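Local coordinates for beta-N-acetylhexosaminidase (Thermotoga neapolitana, PDB 5BZA), which probably hydrolyses terminal non-reducing N-acetyl-D-hexosamine residues from N-acetyl-beta-D-hexosaminides, as a member of glycoside hydrolase family 3, at residues R299-V302 with E303-I306; Y285-L288 with K289-E293; L39-E42 with Y43-L46. All coordinates share one frame; numbering follows the deposited sequence.

Interaction 1. Residues R299-V302 with E303-I306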
loop_
_atom_site.group_PDB
_atom_site.type_symbol
_atom_site.label_atom_id
_atom_site.label_comp_id
_atom_site.label_asym_id
_atom_site.label_seq_id
_atom_site.Cartn_x
_atom_site.Cartn_y
_atom_site.Cartn_z
ATOM N N ARG B 299 29.694 -27.113 18.899
ATOM C CA ARG B 299 29.041 -27.502 17.650
ATOM C C ARG B 299 27.564 -27.785 17.864
ATOM O O ARG B 299 26.737 -27.469 17.004
ATOM C CB ARG B 299 29.675 -28.760 17.051
ATOM C CG ARG B 299 29.084 -29.153 15.699
ATOM C CD ARG B 299 29.593 -30.516 15.238
ATOM N NE ARG B 299 28.733 -31.581 15.785
ATOM C CZ ARG B 299 29.000 -32.883 15.718
ATOM N NH1 ARG B 299 30.116 -33.312 15.134
ATOM N NH2 ARG B 299 28.150 -33.754 16.241
ATOM N N GLY B 300 27.244 -28.406 19.003
ATOM C CA GLY B 300 25.873 -28.783 19.315
ATOM C C GLY B 300 24.912 -27.605 19.220
ATOM O O GLY B 300 23.765 -27.748 18.776
ATOM N N LYS B 301 25.398 -26.432 19.621
ATOM C CA LYS B 301 24.584 -25.228 19.640
ATOM C C LYS B 301 24.325 -24.712 18.218
ATOM O O LYS B 301 23.184 -24.366 17.873
ATOM C CB LYS B 301 25.268 -24.170 20.478
ATOM C CG LYS B 301 25.225 -24.525 21.923
ATOM C CD LYS B 301 25.967 -23.523 22.762
ATOM C CE LYS B 301 26.079 -24.039 24.186
ATOM N NZ LYS B 301 27.315 -23.493 24.737
ATOM N N VAL B 302 25.375 -24.679 17.402
ATOM C CA VAL B 302 25.243 -24.280 16.004
ATOM C C VAL B 302 24.270 -25.193 15.310
ATOM O O VAL B 302 23.401 -24.723 14.582
ATOM C CB VAL B 302 26.579 -24.294 15.239
ATOM C CG1 VAL B 302 26.347 -23.925 13.792
ATOM C CG2 VAL B 302 27.541 -23.317 15.845
ATOM N N GLU B 303 24.392 -26.495 15.573
ATOM C CA GLU B 303 23.503 -27.507 14.997
ATOM C C GLU B 303 22.031 -27.384 15.437
ATOM O O GLU B 303 21.112 -27.561 14.619
ATOM C CB GLU B 303 24.028 -28.899 15.334
ATOM C CG GLU B 303 23.262 -30.035 14.666
ATOM C CD GLU B 303 23.602 -31.392 15.262
ATOM O OE1 GLU B 303 24.526 -31.460 16.122
ATOM O OE2 GLU B 303 22.941 -32.384 14.867
ATOM N N ARG B 304 21.801 -27.132 16.728
ATOM C CA ARG B 304 20.435 -26.969 17.236
ATOM C C ARG B 304 19.820 -25.737 16.607
ATOM O O ARG B 304 18.648 -25.728 16.239
ATOM C CB ARG B 304 20.409 -26.860 18.777
ATOM C CG ARG B 304 20.698 -28.194 19.490
ATOM C CD ARG B 304 20.309 -28.231 20.975
ATOM N NE ARG B 304 21.113 -27.363 21.842
ATOM C CZ ARG B 304 22.285 -27.713 22.391
ATOM N NH1 ARG B 304 22.828 -28.907 22.128
ATOM N NH2 ARG B 304 22.940 -26.855 23.179
ATOM N N SER B 305 20.640 -24.695 16.509
ATOM C CA SER B 305 20.266 -23.458 15.854
ATOM C C SER B 305 19.836 -23.676 14.394
ATOM O O SER B 305 18.748 -23.256 13.989
ATOM C CB SER B 305 21.436 -22.486 15.937
ATOM O OG SER B 305 21.568 -21.997 17.268
ATOM N N ILE B 306 20.690 -24.335 13.614
ATOM C CA ILE B 306 20.376 -24.663 12.235
ATOM C C ILE B 306 19.071 -25.453 12.148
ATOM O O ILE B 306 18.238 -25.216 11.250
ATOM C CB ILE B 306 21.524 -25.419 11.567
ATOM C CG1 ILE B 306 22.682 -24.451 11.325
ATOM C CG2 ILE B 306 21.068 -26.040 10.265
ATOM C CD1 ILE B 306 23.879 -25.063 10.635
#

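Interaction 2. Residues Y285-L288 with K289-E293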
loop_
_atom_site.group_PDB
_atom_site.type_symbol
_atom_site.label_atom_id
_atom_site.label_comp_id
_atom_site.label_asym_id
_atom_site.label_seq_id
_atom_site.Cartn_x
_atom_site.Cartn_y
_atom_site.Cartn_z
ATOM N N TYR B 285 30.465 -13.489 9.504
ATOM C CA TYR B 285 30.390 -14.866 9.027
ATOM C C TYR B 285 31.727 -15.555 9.314
ATOM O O TYR B 285 31.781 -16.677 9.859
ATOM C CB TYR B 285 30.066 -14.925 7.514
ATOM C CG TYR B 285 29.804 -16.317 6.994
ATOM C CD1 TYR B 285 28.516 -16.835 7.009
ATOM C CD2 TYR B 285 30.831 -17.115 6.499
ATOM C CE1 TYR B 285 28.252 -18.109 6.548
ATOM C CE2 TYR B 285 30.578 -18.405 6.038
ATOM C CZ TYR B 285 29.282 -18.884 6.053
ATOM O OH TYR B 285 28.990 -20.141 5.601
ATOM N N GLU B 286 32.814 -14.888 8.929
ATOM C CA GLU B 286 34.113 -15.546 9.029
ATOM C C GLU B 286 34.380 -15.712 10.517
ATOM O O GLU B 286 34.897 -16.752 10.970
ATOM C CB GLU B 286 35.243 -14.757 8.336
ATOM C CG GLU B 286 35.198 -14.781 6.767
ATOM C CD GLU B 286 35.202 -16.199 6.129
ATOM O OE1 GLU B 286 36.043 -17.059 6.510
ATOM O OE2 GLU B 286 34.374 -16.434 5.204
ATOM N N SER B 287 33.959 -14.705 11.282
ATOM C CA SER B 287 34.181 -14.745 12.718
ATOM C C SER B 287 33.492 -15.989 13.269
ATOM O O SER B 287 34.113 -16.763 14.033
ATOM C CB SER B 287 33.690 -13.479 13.395
ATOM O OG SER B 287 34.010 -13.541 14.760
ATOM N N LEU B 288 32.255 -16.235 12.827
ATOM C CA LEU B 288 31.528 -17.370 13.363
ATOM C C LEU B 288 32.351 -18.610 13.099
ATOM O O LEU B 288 32.629 -19.402 14.022
ATOM C CB LEU B 288 30.154 -17.507 12.736
ATOM C CG LEU B 288 29.385 -18.747 13.200
ATOM C CD1 LEU B 288 29.187 -18.657 14.701
ATOM C CD2 LEU B 288 28.025 -18.818 12.470
ATOM N N LYS B 289 32.826 -18.730 11.866
ATOM C CA LYS B 289 33.541 -19.934 11.475
ATOM C C LYS B 289 34.793 -20.123 12.314
ATOM O O LYS B 289 35.073 -21.227 12.768
ATOM C CB LYS B 289 33.913 -19.890 10.013
ATOM C CG LYS B 289 32.817 -20.371 9.108
ATOM C CD LYS B 289 33.254 -20.205 7.684
ATOM C CE LYS B 289 34.555 -20.918 7.445
ATOM N NZ LYS B 289 34.304 -22.237 6.806
ATOM N N LYS B 290 35.510 -19.032 12.566
ATOM C CA LYS B 290 36.721 -19.129 13.345
ATOM C C LYS B 290 36.371 -19.725 14.705
ATOM O O LYS B 290 37.009 -20.689 15.140
ATOM C CB LYS B 290 37.376 -17.762 13.524
ATOM C CG LYS B 290 38.613 -17.800 14.422
ATOM C CD LYS B 290 39.113 -16.380 14.724
ATOM C CE LYS B 290 39.994 -16.312 15.977
ATOM N NZ LYS B 290 40.362 -14.888 16.312
ATOM N N LEU B 291 35.331 -19.171 15.338
ATOM C CA LEU B 291 34.961 -19.541 16.700
ATOM C C LEU B 291 34.438 -20.955 16.724
ATOM O O LEU B 291 34.443 -21.608 17.763
ATOM C CB LEU B 291 33.924 -18.565 17.260
ATOM C CG LEU B 291 34.431 -17.125 17.321
ATOM C CD1 LEU B 291 33.428 -16.135 17.909
ATOM C CD2 LEU B 291 35.697 -17.139 18.164
ATOM N N ILE B 292 34.048 -21.466 15.569
ATOM C CA ILE B 292 33.568 -22.835 15.539
ATOM C C ILE B 292 34.783 -23.755 15.412
ATOM O O ILE B 292 34.793 -24.850 15.981
ATOM C CB ILE B 292 32.579 -23.093 14.390
ATOM C CG1 ILE B 292 31.273 -22.307 14.592
ATOM C CG2 ILE B 292 32.234 -24.570 14.297
ATOM C CD1 ILE B 292 30.225 -22.527 13.461
ATOM N N GLU B 293 35.829 -23.302 14.716
ATOM C CA GLU B 293 36.946 -24.195 14.435
ATOM C C GLU B 293 37.931 -24.275 15.588
ATOM O O GLU B 293 38.539 -25.322 15.799
ATOM C CB GLU B 293 37.690 -23.759 13.170
ATOM C CG GLU B 293 36.904 -23.920 11.889
ATOM C CD GLU B 293 37.606 -23.297 10.686
ATOM O OE1 GLU B 293 38.625 -22.586 10.879
ATOM O OE2 GLU B 293 37.133 -23.519 9.548
#

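Interaction 3. Residues L39-E42 with Y43-L46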
loop_
_atom_site.group_PDB
_atom_site.type_symbol
_atom_site.label_atom_id
_atom_site.label_comp_id
_atom_site.label_asym_id
_atom_site.label_seq_id
_atom_site.Cartn_x
_atom_site.Cartn_y
_atom_site.Cartn_z
ATOM N N LEU B 39 12.648 -0.277 0.238
ATOM C CA LEU B 39 11.189 -0.145 0.197
ATOM C C LEU B 39 10.751 1.173 -0.422
ATOM O O LEU B 39 9.704 1.239 -1.073
ATOM C CB LEU B 39 10.617 -0.278 1.585
ATOM C CG LEU B 39 10.892 -1.672 2.166
ATOM C CD1 LEU B 39 10.709 -1.666 3.681
ATOM C CD2 LEU B 39 9.952 -2.697 1.560
ATOM N N SER B 40 11.540 2.231 -0.258
ATOM C CA SER B 40 11.102 3.513 -0.817
ATOM C C SER B 40 11.293 3.562 -2.333
ATOM O O SER B 40 10.854 4.497 -2.974
ATOM C CB SER B 40 11.850 4.680 -0.178
ATOM O OG SER B 40 13.242 4.565 -0.425
ATOM N N LYS B 41 12.007 2.588 -2.891
ATOM C CA LYS B 41 12.154 2.487 -4.338
ATOM C C LYS B 41 11.451 1.213 -4.812
ATOM O O LYS B 41 12.022 0.111 -4.831
ATOM C CB LYS B 41 13.631 2.521 -4.747
ATOM C CG LYS B 41 14.442 3.808 -4.296
ATOM C CD LYS B 41 15.900 3.635 -4.749
ATOM C CE LYS B 41 16.803 4.795 -4.379
ATOM N NZ LYS B 41 16.035 6.065 -4.260
ATOM N N GLU B 42 10.170 1.366 -5.137
ATOM C CA GLU B 42 9.349 0.197 -5.436
ATOM C C GLU B 42 9.956 -0.680 -6.518
ATOM O O GLU B 42 9.907 -1.898 -6.392
ATOM C CB GLU B 42 7.941 0.607 -5.806
ATOM C CG GLU B 42 7.009 -0.593 -5.968
ATOM C CD GLU B 42 5.578 -0.164 -6.119
ATOM O OE1 GLU B 42 5.275 0.518 -7.130
ATOM O OE2 GLU B 42 4.766 -0.483 -5.213
ATOM N N TYR B 43 10.545 -0.092 -7.565
ATOM C CA TYR B 43 11.192 -0.928 -8.572
ATOM C C TYR B 43 12.257 -1.797 -7.898
ATOM O O TYR B 43 12.392 -2.996 -8.222
ATOM C CB TYR B 43 11.795 -0.092 -9.706
ATOM C CG TYR B 43 12.752 1.005 -9.275
ATOM C CD1 TYR B 43 12.286 2.274 -8.967
ATOM C CD2 TYR B 43 14.129 0.774 -9.215
ATOM C CE1 TYR B 43 13.141 3.273 -8.593
ATOM C CE2 TYR B 43 15.002 1.772 -8.826
ATOM C CZ TYR B 43 14.503 3.028 -8.512
ATOM O OH TYR B 43 15.378 4.038 -8.113
ATOM N N LEU B 44 12.997 -1.221 -6.939
ATOM C CA LEU B 44 14.001 -2.022 -6.225
ATOM C C LEU B 44 13.374 -3.110 -5.395
ATOM O O LEU B 44 13.788 -4.275 -5.469
ATOM C CB LEU B 44 14.871 -1.163 -5.304
ATOM C CG LEU B 44 16.224 -0.611 -5.742
ATOM C CD1 LEU B 44 17.045 -0.409 -4.463
ATOM C CD2 LEU B 44 16.961 -1.531 -6.713
ATOM N N PHE B 45 12.377 -2.746 -4.603
ATOM C CA PHE B 45 11.676 -3.723 -3.779
ATOM C C PHE B 45 11.174 -4.926 -4.613
ATOM O O PHE B 45 11.507 -6.089 -4.325
ATOM C CB PHE B 45 10.533 -3.000 -3.028
ATOM C CG PHE B 45 9.571 -3.930 -2.348
ATOM C CD1 PHE B 45 10.002 -4.788 -1.340
ATOM C CD2 PHE B 45 8.233 -3.992 -2.760
ATOM C CE1 PHE B 45 9.102 -5.690 -0.724
ATOM C CE2 PHE B 45 7.322 -4.876 -2.156
ATOM C CZ PHE B 45 7.771 -5.734 -1.138
ATOM N N LEU B 46 10.462 -4.648 -5.710
ATOM C CA LEU B 46 9.924 -5.706 -6.562
ATOM C C LEU B 46 11.015 -6.563 -7.202
ATOM O O LEU B 46 10.895 -7.815 -7.240
ATOM C CB LEU B 46 9.032 -5.100 -7.667
ATOM C CG LEU B 46 7.791 -4.382 -7.170
ATOM C CD1 LEU B 46 7.016 -3.732 -8.334
ATOM C CD2 LEU B 46 6.904 -5.360 -6.406
#

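Interaction 1. Residues R299-V302 with E303-I306
V302 and I306 meet one turn apart on the first two turns of helix 299-314, an alpha-helix of the TIM-barrel-like N-terminal domain. Their side chains lie alongside each other and point the same way, with V302 CG1 4.2 Å from I306 CD1. This is the packed side of the helix: V302 also rests on L5 and I297, and I306 on D4 and L8. Nearby, S305 is buried and its hydroxyl turns back onto the helix. With OG beside its own backbone N (chi1 -73°), the S305 hydroxyl donates to K301 O at 2.9 Å, while S305 N donates to the same oxygen from the opposite face of the carbonyl plane. K301 O is thus gripped twice by one residue, and S305 OG is further hydrogen-bonded to N271 ND2.

The solvent side is looser. R299 and E303 run out from the helix with opposite charges near each other, but R299 NE stays 4.2 Å from E303 OE1, beyond a salt bridge, so any attraction is probably modest. E303, which binds zinc in a crystal structure of this protein, has no metal here. K301 sends its ammonium group away to a salt bridge with E267. The R304 chain bends at chi3 (-68°) and its guanidinium lies over the backbone of G300, close against a residue that has no side chain. G300 O sits 3.5 Å from the R304 guanidinium plane, toward its rim, and R304 NH2 comes to 3.5 Å from K301 CG.

Interaction 2. Residues Y285-L288 with K289-E293
Y285 and K289 open a local contact of side chains one turn apart in the last turns of helix 281-293, on the periphery of the N-terminal domain after strand 273-275 of the parallel sheet. The lysine chain crosses the tyrosine obliquely. Its CD methylene comes to 3.6 Å from Y285 CE2, placed there by the first two torsions (CG beside the backbone N, chi1 -85°, then an extended chi2 of 176°); the bend at chi3 only turns CE and the ammonium group from there. The same Y285 ring makes an edge-to-face contact with Y27, and both Y285 and K289 touch L5. The oppositely charged E286 OE1 and K289 NZ remain 5.5 Å apart.

On the buried side, L288 CG lies 3.9 Å from I292 CD1, and L291 sets its CG 3.3 Å from S287 O. L288 and L291 both pack against I297 and helix 258-268, to which K290 adds a salt bridge with E259. The backbone bonds K289 N to Y285 O, K290 N to E286 O and L291 N to S287 O are regular. I292 N is shared: its bond to L288 O is weak (128°), and it also donates to K289 O, which accepts from E293 N as well. Such paired i+3 and i+4 bonds are characteristic of the last turn of an alpha-helix, here one packed on the outside of a TIM-barrel domain.

Interaction 3. Residues L39-E42 with Y43-L46
K41 and Y43 lie side by side where helix 42-54 begins. K41 CB sits over one face of the Y43 ring, toward its rim, 4.2 Å from the centroid in a CH-pi contact, and the chain continues alongside to bring CD 3.4 Å from Y43 OH. The ring is brought beside the lysine by a chi1 of 54°, which wedges CG between the tyrosine's backbone N and carbonyl carbon.

The polar groups find partners within the turn and beyond it. K41 O accepts from F45 N at 2.9 Å, the donor lying in the carbonyl plane, and E42 O accepts an almost straight bond from L46 N (178°). Y43 OH is hydrogen-bonded to E372 of helix 364-377, whose carboxylate also forms a long, weak ion pair with K41 NZ. Both carboxylate oxygens of E42 are used: OE2 is hydrogen-bonded to Y74 OH, and OE1 accepts from the backbone N of S77 of the second subunit. E42 runs alongside L46, its CG 3.9 Å from L46 CD1.

On another side of the turn, L39 CD2 reaches 3.6 Å to F45 CD1, and both residues pack on I34 of strand 31-34. With K41 at the N-cap, this is the N-terminus of the helix that follows strand 31-34 and the short helix 36-39 in a beta-alpha unit of the TIM barrel, here facing the C-terminal domain and the second subunit.

Interactions 1 and 2 are neighbours, on helices that follow each other in the chain; their centres are 13 Å apart, and they join directly where V302 CG2 packs 3.7 Å from I292 CD1. Both helices also rest on I297 and L5. Interaction 3 is remote, its centre about 35 Å from that of interaction 1 and 34 Å from that of interaction 2. No bound metal touches the contacts. The side chain of E303, a zinc ligand in a crystal structure but without metal here, is about 9 Å from that of I292; that of L46 is about 9 Å from that of E327, a cadmium ligand in this structure. The side chains of K301 and L46 lie about 11 and 12 Å from cadmium ions.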